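Malonyl CoA-acyl carrier protein transacylase (Burkholderia pseudomallei, PDB 3G87) probably transfers the malonyl group from malonyl-CoA to holo-acyl carrier protein, releasing CoA and supplying malonyl-ACP, as an enzyme of the acyltransferase family. Local coordinates at residues G148-A153 with A169-R174; N7-P12 with E83-L88; L111-R116 with A208-S213. All blocks are in the same frame, centred on the assembly; numbering follows the deposited sequence.

Contact 1 of 3, residues G148-A153 with A169-R174; sequences GLVDTA and AHEIAR
Glu171, in the first turn of helix 169-175, reaches out to the loop 148-153 and ends inside its bend. With CG anti to the carbonyl carbon (chi1 -73°) and the chain extended beyond it, the carboxylate lies against the type I beta turn that runs from Leu149 to Thr152. OE1 takes two hydrogen bonds from this turn. The backbone N of Asp151 donates at 3.1 Å to OE1 on its syn side, with a somewhat bent N-H...O angle of 143°, and OG1 of Thr152 donates at 2.7 Å to the anti lone pair of the same oxygen. The other oxygen, OE2, lies 3.9 Å from CG2 of Val150. The aliphatic part of Glu171 is covered too: CD2 of Leu149 rests 4.0 Å from Glu171 CG, the two side chains running antiparallel alongside each other. Next along the helix, Ile172 starts away from the loop but turns CD1 back to within 4.1 Å of Thr152 CG2, and Ile165 of strand 162-168 touches both residues. Thr152 thus serves two neighbours, its hydroxyl bonding Glu171 and its methyl meeting Ile172. The contact joins the start of helix 169-175 to the link between helix 137-146 and strand 153-159, in a beta-alpha-beta-beta-alpha-beta unit of ferredoxin-like topology. Asp151 OD2 stands 4.4 Å from Glu171 OE2, a proximity of like charges that might raise the proton affinity of the buried glutamate, although the salt bridge from Asp151 to Lys198 and the two donors at OE1 may partly offset it.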
loop_
_atom_site.group_PDB
_atom_site.type_symbol
_atom_site.label_atom_id
_atom_site.label_comp_id
_atom_site.label_asym_id
_atom_site.label_seq_id
_atom_site.Cartn_x
_atom_site.Cartn_y
_atom_site.Cartn_z
ATOM N N GLY A 148 2.647 11.924 -26.257
ATOM C CA GLY A 148 1.364 11.206 -26.522
ATOM C C GLY A 148 1.031 9.994 -25.631
ATOM O O GLY A 148 0.221 9.115 -26.011
ATOM N N LEU A 149 1.581 9.957 -24.437
ATOM C CA LEU A 149 1.189 8.984 -23.455
ATOM C C LEU A 149 -0.056 9.431 -22.687
ATOM O O LEU A 149 0.000 9.783 -21.546
ATOM C CB LEU A 149 2.343 8.683 -22.545
ATOM C CG LEU A 149 3.619 8.357 -23.279
ATOM C CD1 LEU A 149 4.698 7.960 -22.379
ATOM C CD2 LEU A 149 3.430 7.332 -24.322
ATOM N N VAL A 150 -1.171 9.384 -23.370
ATOM C CA VAL A 150 -2.398 10.019 -22.957
ATOM C C VAL A 150 -3.145 9.338 -21.824
ATOM O O VAL A 150 -3.847 9.969 -21.118
ATOM C CB VAL A 150 -3.344 10.260 -24.154
ATOM C CG1 VAL A 150 -2.680 11.121 -25.131
ATOM C CG2 VAL A 150 -3.766 8.962 -24.786
ATOM N N ASP A 151 -2.961 8.055 -21.660
ATOM C CA ASP A 151 -3.664 7.301 -20.670
ATOM C C ASP A 151 -2.784 6.904 -19.519
ATOM O O ASP A 151 -3.118 6.074 -18.764
ATOM C CB ASP A 151 -4.267 6.084 -21.325
ATOM C CG ASP A 151 -5.405 6.425 -22.220
ATOM O OD1 ASP A 151 -6.166 7.268 -21.851
ATOM O OD2 ASP A 151 -5.543 5.850 -23.287
ATOM N N THR A 152 -1.660 7.558 -19.401
ATOM C CA THR A 152 -0.704 7.293 -18.383
ATOM C C THR A 152 -0.685 8.435 -17.403
ATOM O O THR A 152 -0.623 9.542 -17.808
ATOM C CB THR A 152 0.679 7.076 -18.992
ATOM O OG1 THR A 152 0.619 5.990 -19.869
ATOM C CG2 THR A 152 1.700 6.781 -17.969
ATOM N N ALA A 153 -0.743 8.130 -16.114
ATOM C CA ALA A 153 -0.708 9.146 -15.051
ATOM C C ALA A 153 0.100 8.742 -13.803
ATOM O O ALA A 153 0.578 7.610 -13.684
ATOM C CB ALA A 153 -2.179 9.493 -14.655
ATOM N N ALA A 169 0.089 -0.898 -21.065
ATOM C CA ALA A 169 1.387 -1.547 -21.143
ATOM C C ALA A 169 2.343 -0.944 -22.169
ATOM O O ALA A 169 3.523 -0.713 -21.883
ATOM C CB ALA A 169 1.184 -3.068 -21.402
ATOM N N HIS A 170 1.845 -0.682 -23.370
ATOM C CA HIS A 170 2.699 -0.129 -24.432
ATOM C C HIS A 170 3.198 1.291 -24.134
ATOM O O HIS A 170 4.360 1.620 -24.449
ATOM C CB HIS A 170 2.002 -0.259 -25.784
ATOM C CG HIS A 170 0.822 0.646 -25.962
ATOM N ND1 HIS A 170 0.927 1.900 -26.538
ATOM C CD2 HIS A 170 -0.497 0.460 -25.694
ATOM C CE1 HIS A 170 -0.272 2.463 -26.582
ATOM N NE2 HIS A 170 -1.154 1.613 -26.070
ATOM N N GLU A 171 2.373 2.078 -23.440
ATOM C CA GLU A 171 2.713 3.451 -23.049
ATOM C C GLU A 171 3.734 3.373 -21.990
ATOM O O GLU A 171 4.788 4.046 -22.043
ATOM C CB GLU A 171 1.499 4.219 -22.568
ATOM C CG GLU A 171 0.554 4.602 -23.722
ATOM C CD GLU A 171 -0.506 5.679 -23.387
ATOM O OE1 GLU A 171 -0.578 6.196 -22.242
ATOM O OE2 GLU A 171 -1.302 6.018 -24.299
ATOM N N ILE A 172 3.489 2.503 -21.025
ATOM C CA ILE A 172 4.483 2.345 -19.989
ATOM C C ILE A 172 5.807 1.886 -20.649
ATOM O O ILE A 172 6.888 2.340 -20.254
ATOM C CB ILE A 172 4.022 1.396 -18.865
ATOM C CG1 ILE A 172 2.909 2.055 -17.994
ATOM C CG2 ILE A 172 5.205 0.952 -18.055
ATOM C CD1 ILE A 172 3.342 3.200 -16.997
ATOM N N ALA A 173 5.733 1.011 -21.633
ATOM C CA ALA A 173 6.866 0.512 -22.366
ATOM C C ALA A 173 7.620 1.629 -23.096
ATOM O O ALA A 173 8.789 1.785 -22.954
ATOM C CB ALA A 173 6.397 -0.524 -23.325
ATOM N N ARG A 174 6.893 2.459 -23.836
ATOM C CA ARG A 174 7.490 3.630 -24.468
ATOM C C ARG A 174 8.060 4.670 -23.548
ATOM O O ARG A 174 8.912 5.360 -23.949
ATOM C CB ARG A 174 6.562 4.272 -25.468
ATOM C CG ARG A 174 5.692 3.313 -26.065
ATOM C CD ARG A 174 5.450 3.461 -27.493
ATOM N NE ARG A 174 4.313 2.620 -27.807
ATOM C CZ ARG A 174 4.019 2.053 -28.970
ATOM N NH1 ARG A 174 4.769 2.188 -30.035
ATOM N NH2 ARG A 174 2.927 1.324 -29.019
#

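Contact 2 of 3, residues N7-P12 with E83-L88; sequences NTFMFP and ETPDFL
Phe9 and Pro85 form the tightly packed side of this contact. Pro85 CB lies over one face of the Phe9 ring in a CH-pi arrangement, 3.9 Å from the ring centroid and displaced toward the rim near CG. Farther out on the ring, CE2 meets Pro85 CD. On the same face of the sheet, Leu88 CD2 fills in behind, 3.8 Å from Phe9 CB and 4.0 Å from Phe11 CE2, which it approaches at the edge of that ring. The backbones run as parallel strands, Thr8 paired with Phe87 and Phe9 with Leu88. Phe9 N donates to Phe87 O at 3.1 Å, while Asn7 O accepts a 2.7 Å bond from Asp86 N and a weak one from Phe87 N. On the opposite face, the side chains of Thr8 and Phe87 meet where OG1 touches Phe87 CB; this buried hydroxyl has no polar partner in the model.

Toward the start of the pairing the contact becomes looser and more open to solvent. Asp86, partly exposed, still accepts from Asn7 N on the anti lone pair of OD1, at 2.8 Å and nearly straight (167°). Glu83 reaches across the amide of Asn7 at about a right angle, its carboxylate only weakly paired with Lys77, and Thr84 turns outward. Strand 87-90 ends at Gly90, the first residue of a Gly90, Ser92, Gly94 pattern consistent with a nucleophile elbow. Strand 6-11 lies between 87-90 and 269-273, where Thr272 binds Asn7 OD1. Helix 59-81, the last helix of the long connection between the two strands, covers Phe9 and Phe11 through Tyr74; helix 251-264 covers Thr8 and Phe87 through Leu258.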
loop_
_atom_site.group_PDB
_atom_site.type_symbol
_atom_site.label_atom_id
_atom_site.label_comp_id
_atom_site.label_asym_id
_atom_site.label_seq_id
_atom_site.Cartn_x
_atom_site.Cartn_y
_atom_site.Cartn_z
ATOM N N ASN A 7 3.978 8.036 17.969
ATOM C CA ASN A 7 4.398 6.881 17.156
ATOM C C ASN A 7 3.397 6.537 16.028
ATOM O O ASN A 7 2.212 6.314 16.290
ATOM C CB ASN A 7 4.556 5.714 18.101
ATOM C CG ASN A 7 5.245 4.496 17.479
ATOM O OD1 ASN A 7 5.760 4.494 16.347
ATOM N ND2 ASN A 7 5.280 3.437 18.270
ATOM N N THR A 8 3.890 6.479 14.818
ATOM C CA THR A 8 3.152 6.040 13.666
ATOM C C THR A 8 3.492 4.620 13.246
ATOM O O THR A 8 4.567 4.349 12.923
ATOM C CB THR A 8 3.367 6.955 12.448
ATOM O OG1 THR A 8 2.980 8.272 12.756
ATOM C CG2 THR A 8 2.564 6.507 11.355
ATOM N N PHE A 9 2.538 3.731 13.279
ATOM C CA PHE A 9 2.700 2.416 12.707
ATOM C C PHE A 9 2.318 2.466 11.225
ATOM O O PHE A 9 1.321 2.995 10.856
ATOM C CB PHE A 9 1.887 1.330 13.440
ATOM C CG PHE A 9 2.374 0.951 14.829
ATOM C CD1 PHE A 9 3.373 1.604 15.472
ATOM C CD2 PHE A 9 1.799 -0.088 15.481
ATOM C CE1 PHE A 9 3.773 1.242 16.710
ATOM C CE2 PHE A 9 2.213 -0.467 16.715
ATOM C CZ PHE A 9 3.212 0.230 17.333
ATOM N N MET A 10 3.186 1.926 10.404
ATOM C CA MET A 10 3.083 1.916 8.973
ATOM C C MET A 10 3.298 0.548 8.340
ATOM O O MET A 10 4.114 -0.184 8.758
ATOM C CB MET A 10 3.929 3.033 8.340
ATOM C CG MET A 10 5.417 2.930 8.373
ATOM S SD MET A 10 6.195 4.388 7.830
ATOM C CE MET A 10 7.827 3.875 7.788
ATOM N N PHE A 11 2.494 0.223 7.357
ATOM C CA PHE A 11 2.432 -1.094 6.739
ATOM C C PHE A 11 2.703 -1.070 5.247
ATOM O O PHE A 11 2.103 -0.350 4.562
ATOM C CB PHE A 11 1.095 -1.742 7.040
ATOM C CG PHE A 11 0.730 -1.712 8.479
ATOM C CD1 PHE A 11 1.059 -2.746 9.308
ATOM C CD2 PHE A 11 0.077 -0.629 9.010
ATOM C CE1 PHE A 11 0.744 -2.706 10.587
ATOM C CE2 PHE A 11 -0.214 -0.580 10.299
ATOM C CZ PHE A 11 0.092 -1.630 11.088
ATOM N N PRO A 12 3.647 -1.875 4.798
ATOM C CA PRO A 12 4.040 -1.910 3.409
ATOM C C PRO A 12 3.025 -2.573 2.477
ATOM O O PRO A 12 2.188 -3.283 2.882
ATOM C CB PRO A 12 5.343 -2.675 3.470
ATOM C CG PRO A 12 5.268 -3.473 4.571
ATOM C CD PRO A 12 4.441 -2.822 5.568
ATOM N N GLU A 83 3.974 -1.194 22.781
ATOM C CA GLU A 83 3.640 0.090 22.203
ATOM C C GLU A 83 2.326 0.165 21.505
ATOM O O GLU A 83 1.893 -0.784 20.975
ATOM C CB GLU A 83 4.723 0.504 21.251
ATOM C CG GLU A 83 6.034 0.413 21.846
ATOM C CD GLU A 83 7.063 0.892 20.950
ATOM O OE1 GLU A 83 6.834 0.856 19.764
ATOM O OE2 GLU A 83 8.121 1.283 21.412
ATOM N N THR A 84 1.700 1.322 21.520
ATOM C CA THR A 84 0.476 1.562 20.797
ATOM C C THR A 84 0.680 2.716 19.867
ATOM O O THR A 84 1.330 3.656 20.194
ATOM C CB THR A 84 -0.675 2.006 21.681
ATOM O OG1 THR A 84 -0.229 2.992 22.578
ATOM C CG2 THR A 84 -1.246 0.921 22.403
ATOM N N PRO A 85 0.111 2.649 18.698
ATOM C CA PRO A 85 0.290 3.709 17.731
ATOM C C PRO A 85 -0.543 4.945 18.047
ATOM O O PRO A 85 -1.575 4.817 18.580
ATOM C CB PRO A 85 -0.157 3.052 16.437
ATOM C CG PRO A 85 -1.007 2.015 16.831
ATOM C CD PRO A 85 -0.565 1.508 18.116
ATOM N N ASP A 86 -0.056 6.115 17.716
ATOM C CA ASP A 86 -0.809 7.328 17.809
ATOM C C ASP A 86 -1.379 7.618 16.465
ATOM O O ASP A 86 -2.250 8.409 16.358
ATOM C CB ASP A 86 0.049 8.526 18.215
ATOM C CG ASP A 86 0.569 8.430 19.564
ATOM O OD1 ASP A 86 1.736 8.203 19.693
ATOM O OD2 ASP A 86 -0.175 8.593 20.501
ATOM N N PHE A 87 -0.874 6.967 15.436
ATOM C CA PHE A 87 -1.243 7.289 14.071
ATOM C C PHE A 87 -1.011 6.087 13.216
ATOM O O PHE A 87 -0.110 5.355 13.443
ATOM C CB PHE A 87 -0.440 8.483 13.531
ATOM C CG PHE A 87 -0.850 9.808 14.067
ATOM C CD1 PHE A 87 -1.994 10.392 13.708
ATOM C CD2 PHE A 87 -0.049 10.477 14.921
ATOM C CE1 PHE A 87 -2.336 11.569 14.202
ATOM C CE2 PHE A 87 -0.413 11.669 15.425
ATOM C CZ PHE A 87 -1.554 12.215 15.052
ATOM N N LEU A 88 -1.849 5.894 12.225
ATOM C CA LEU A 88 -1.710 4.726 11.342
ATOM C C LEU A 88 -1.748 5.129 9.841
ATOM O O LEU A 88 -2.548 6.000 9.436
ATOM C CB LEU A 88 -2.808 3.686 11.668
ATOM C CG LEU A 88 -2.692 3.077 13.063
ATOM C CD1 LEU A 88 -4.052 2.722 13.610
ATOM C CD2 LEU A 88 -1.814 1.841 13.012
#

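Contact 3 of 3, residues L111-R116 with A208-S213; sequences LKLVAR and AAHLQS
The carbonyl oxygen of Lys112 faces His210 across the contact: it takes a weak 3.3 Å hydrogen bond from Arg116 N within its own helix and lies 3.8 Å from His210 NE2, oblique to the imidazole and not bonded to it. The main interaction is a CH-pi contact rather than a polar bond. Arg116 CG sits over one face of the His210 ring, 3.6 Å from its centroid and shifted toward the rim, nearest CD2. Its position anti to the backbone N (chi1 -178°) sets CG where it can lie over the ring. CB, CG and CD all run over this face, CB above the NE2 and CD2 side and CD above the ND1 and CG side, so that the aliphatic portion of Arg116 covers the ring. The guanidinium plane is turned 70° from it, and Arg116 NE remains 4.5 Å from His210 ND1. Deeper in, the buried leucines meet by single methyls, Leu113 CD2 to Leu211 CD2 at 3.7 Å, with their side chains at about a right angle. Phe214 stacks edge-to-face with His210 and also touches Leu113. Helix 107-123 thus presents Leu113 to helix 201-211 and to Phe96 of helix 94-101, while Leu111 and Val114 pack on helix 59-81.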
loop_
_atom_site.group_PDB
_atom_site.type_symbol
_atom_site.label_atom_id
_atom_site.label_comp_id
_atom_site.label_asym_id
_atom_site.label_seq_id
_atom_site.Cartn_x
_atom_site.Cartn_y
_atom_site.Cartn_z
ATOM N N LEU A 111 -8.992 -9.803 5.787
ATOM C CA LEU A 111 -8.441 -10.746 4.864
ATOM C C LEU A 111 -9.500 -11.025 3.803
ATOM O O LEU A 111 -9.206 -11.018 2.603
ATOM C CB LEU A 111 -7.939 -12.014 5.570
ATOM C CG LEU A 111 -7.349 -13.137 4.686
ATOM C CD1 LEU A 111 -6.093 -12.662 3.883
ATOM C CD2 LEU A 111 -7.008 -14.336 5.515
ATOM N N LYS A 112 -10.754 -11.189 4.225
ATOM C CA LYS A 112 -11.820 -11.307 3.249
ATOM C C LYS A 112 -11.913 -10.112 2.295
ATOM O O LYS A 112 -12.092 -10.301 1.066
ATOM C CB LYS A 112 -13.162 -11.520 3.945
ATOM C CG LYS A 112 -13.395 -12.930 4.434
ATOM C CD LYS A 112 -14.420 -12.838 5.528
ATOM C CE LYS A 112 -15.262 -14.075 5.603
ATOM N NZ LYS A 112 -15.707 -14.363 7.011
ATOM N N LEU A 113 -11.791 -8.891 2.817
ATOM C CA LEU A 113 -11.798 -7.754 1.910
ATOM C C LEU A 113 -10.621 -7.787 0.921
ATOM O O LEU A 113 -10.813 -7.450 -0.254
ATOM C CB LEU A 113 -11.828 -6.431 2.658
ATOM C CG LEU A 113 -12.992 -6.121 3.612
ATOM C CD1 LEU A 113 -12.602 -4.849 4.383
ATOM C CD2 LEU A 113 -14.419 -5.943 2.933
ATOM N N VAL A 114 -9.456 -8.193 1.402
ATOM C CA VAL A 114 -8.222 -8.241 0.649
ATOM C C VAL A 114 -8.231 -9.243 -0.507
ATOM O O VAL A 114 -7.834 -8.937 -1.565
ATOM C CB VAL A 114 -7.002 -8.419 1.559
ATOM C CG1 VAL A 114 -5.851 -8.835 0.824
ATOM C CG2 VAL A 114 -6.686 -7.196 2.309
ATOM N N ALA A 115 -8.727 -10.434 -0.238
ATOM C CA ALA A 115 -8.941 -11.437 -1.229
ATOM C C ALA A 115 -9.865 -10.988 -2.355
ATOM O O ALA A 115 -9.588 -11.237 -3.447
ATOM C CB ALA A 115 -9.383 -12.692 -0.625
ATOM N N ARG A 116 -10.929 -10.286 -2.071
ATOM C CA ARG A 116 -11.761 -9.752 -3.129
ATOM C C ARG A 116 -11.055 -8.650 -3.893
ATOM O O ARG A 116 -11.095 -8.635 -5.072
ATOM C CB ARG A 116 -13.138 -9.311 -2.621
ATOM C CG ARG A 116 -14.099 -8.773 -3.646
ATOM C CD ARG A 116 -15.151 -9.715 -4.044
ATOM N NE ARG A 116 -14.620 -11.036 -4.287
ATOM C CZ ARG A 116 -14.370 -11.611 -5.459
ATOM N NH1 ARG A 116 -13.888 -12.810 -5.485
ATOM N NH2 ARG A 116 -14.630 -11.061 -6.586
ATOM N N ALA A 208 -16.473 -1.878 -4.154
ATOM C CA ALA A 208 -17.401 -1.084 -3.357
ATOM C C ALA A 208 -18.689 -1.894 -3.097
ATOM O O ALA A 208 -19.321 -1.754 -2.056
ATOM C CB ALA A 208 -17.750 0.233 -4.083
ATOM N N ALA A 209 -19.061 -2.742 -4.025
ATOM C CA ALA A 209 -20.280 -3.475 -3.921
ATOM C C ALA A 209 -20.111 -4.565 -2.908
ATOM O O ALA A 209 -21.012 -4.828 -2.184
ATOM C CB ALA A 209 -20.701 -4.007 -5.221
ATOM N N HIS A 210 -18.933 -5.168 -2.875
ATOM C CA HIS A 210 -18.606 -6.224 -1.960
ATOM C C HIS A 210 -18.587 -5.664 -0.538
ATOM O O HIS A 210 -19.022 -6.298 0.366
ATOM C CB HIS A 210 -17.307 -6.856 -2.406
ATOM C CG HIS A 210 -16.687 -7.804 -1.444
ATOM N ND1 HIS A 210 -17.188 -9.051 -1.191
ATOM C CD2 HIS A 210 -15.558 -7.717 -0.733
ATOM C CE1 HIS A 210 -16.414 -9.677 -0.348
ATOM N NE2 HIS A 210 -15.418 -8.886 -0.049
ATOM N N LEU A 211 -18.116 -4.438 -0.406
ATOM C CA LEU A 211 -17.979 -3.781 0.868
ATOM C C LEU A 211 -19.284 -3.577 1.580
ATOM O O LEU A 211 -19.304 -3.516 2.762
ATOM C CB LEU A 211 -17.301 -2.435 0.722
ATOM C CG LEU A 211 -15.817 -2.315 0.926
ATOM C CD1 LEU A 211 -15.328 -1.028 0.410
ATOM C CD2 LEU A 211 -15.459 -2.475 2.371
ATOM N N GLN A 212 -20.361 -3.480 0.823
ATOM C CA GLN A 212 -21.669 -3.283 1.368
ATOM C C GLN A 212 -22.154 -4.421 2.231
ATOM O O GLN A 212 -23.041 -4.243 2.993
ATOM C CB GLN A 212 -22.667 -2.858 0.299
ATOM C CG GLN A 212 -22.535 -1.407 -0.119
ATOM C CD GLN A 212 -23.243 -1.053 -1.413
ATOM O OE1 GLN A 212 -23.085 -1.707 -2.423
ATOM N NE2 GLN A 212 -24.017 0.002 -1.387
ATOM N N SER A 213 -21.514 -5.564 2.158
ATOM C CA SER A 213 -21.798 -6.673 3.046
ATOM C C SER A 213 -21.119 -6.698 4.416
ATOM O O SER A 213 -21.211 -7.674 5.102
ATOM C CB SER A 213 -21.440 -7.985 2.395
ATOM O OG SER A 213 -22.120 -8.207 1.234
#

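How the contacts relate
Contact 2 is the core contact, built from neighbouring strands of the parallel sheet, whereas contacts 1 and 3 are partly buried and lie nearer the surface. Their chemistry follows their place: contact 2 combines regular backbone pairing with aromatic and aliphatic packing, contact 1 depends on one glutamate binding a turn, and contact 3 relies on packing without a polar bond between its two segments. Contacts 2 and 3 both border helix 59-81, with nearest atoms about 10 Å apart. Contact 1 belongs to the separate antiparallel-sheet unit, about 36 Å from contact 2 between centres, and in sequence is nested within the loop that contact 3 closes.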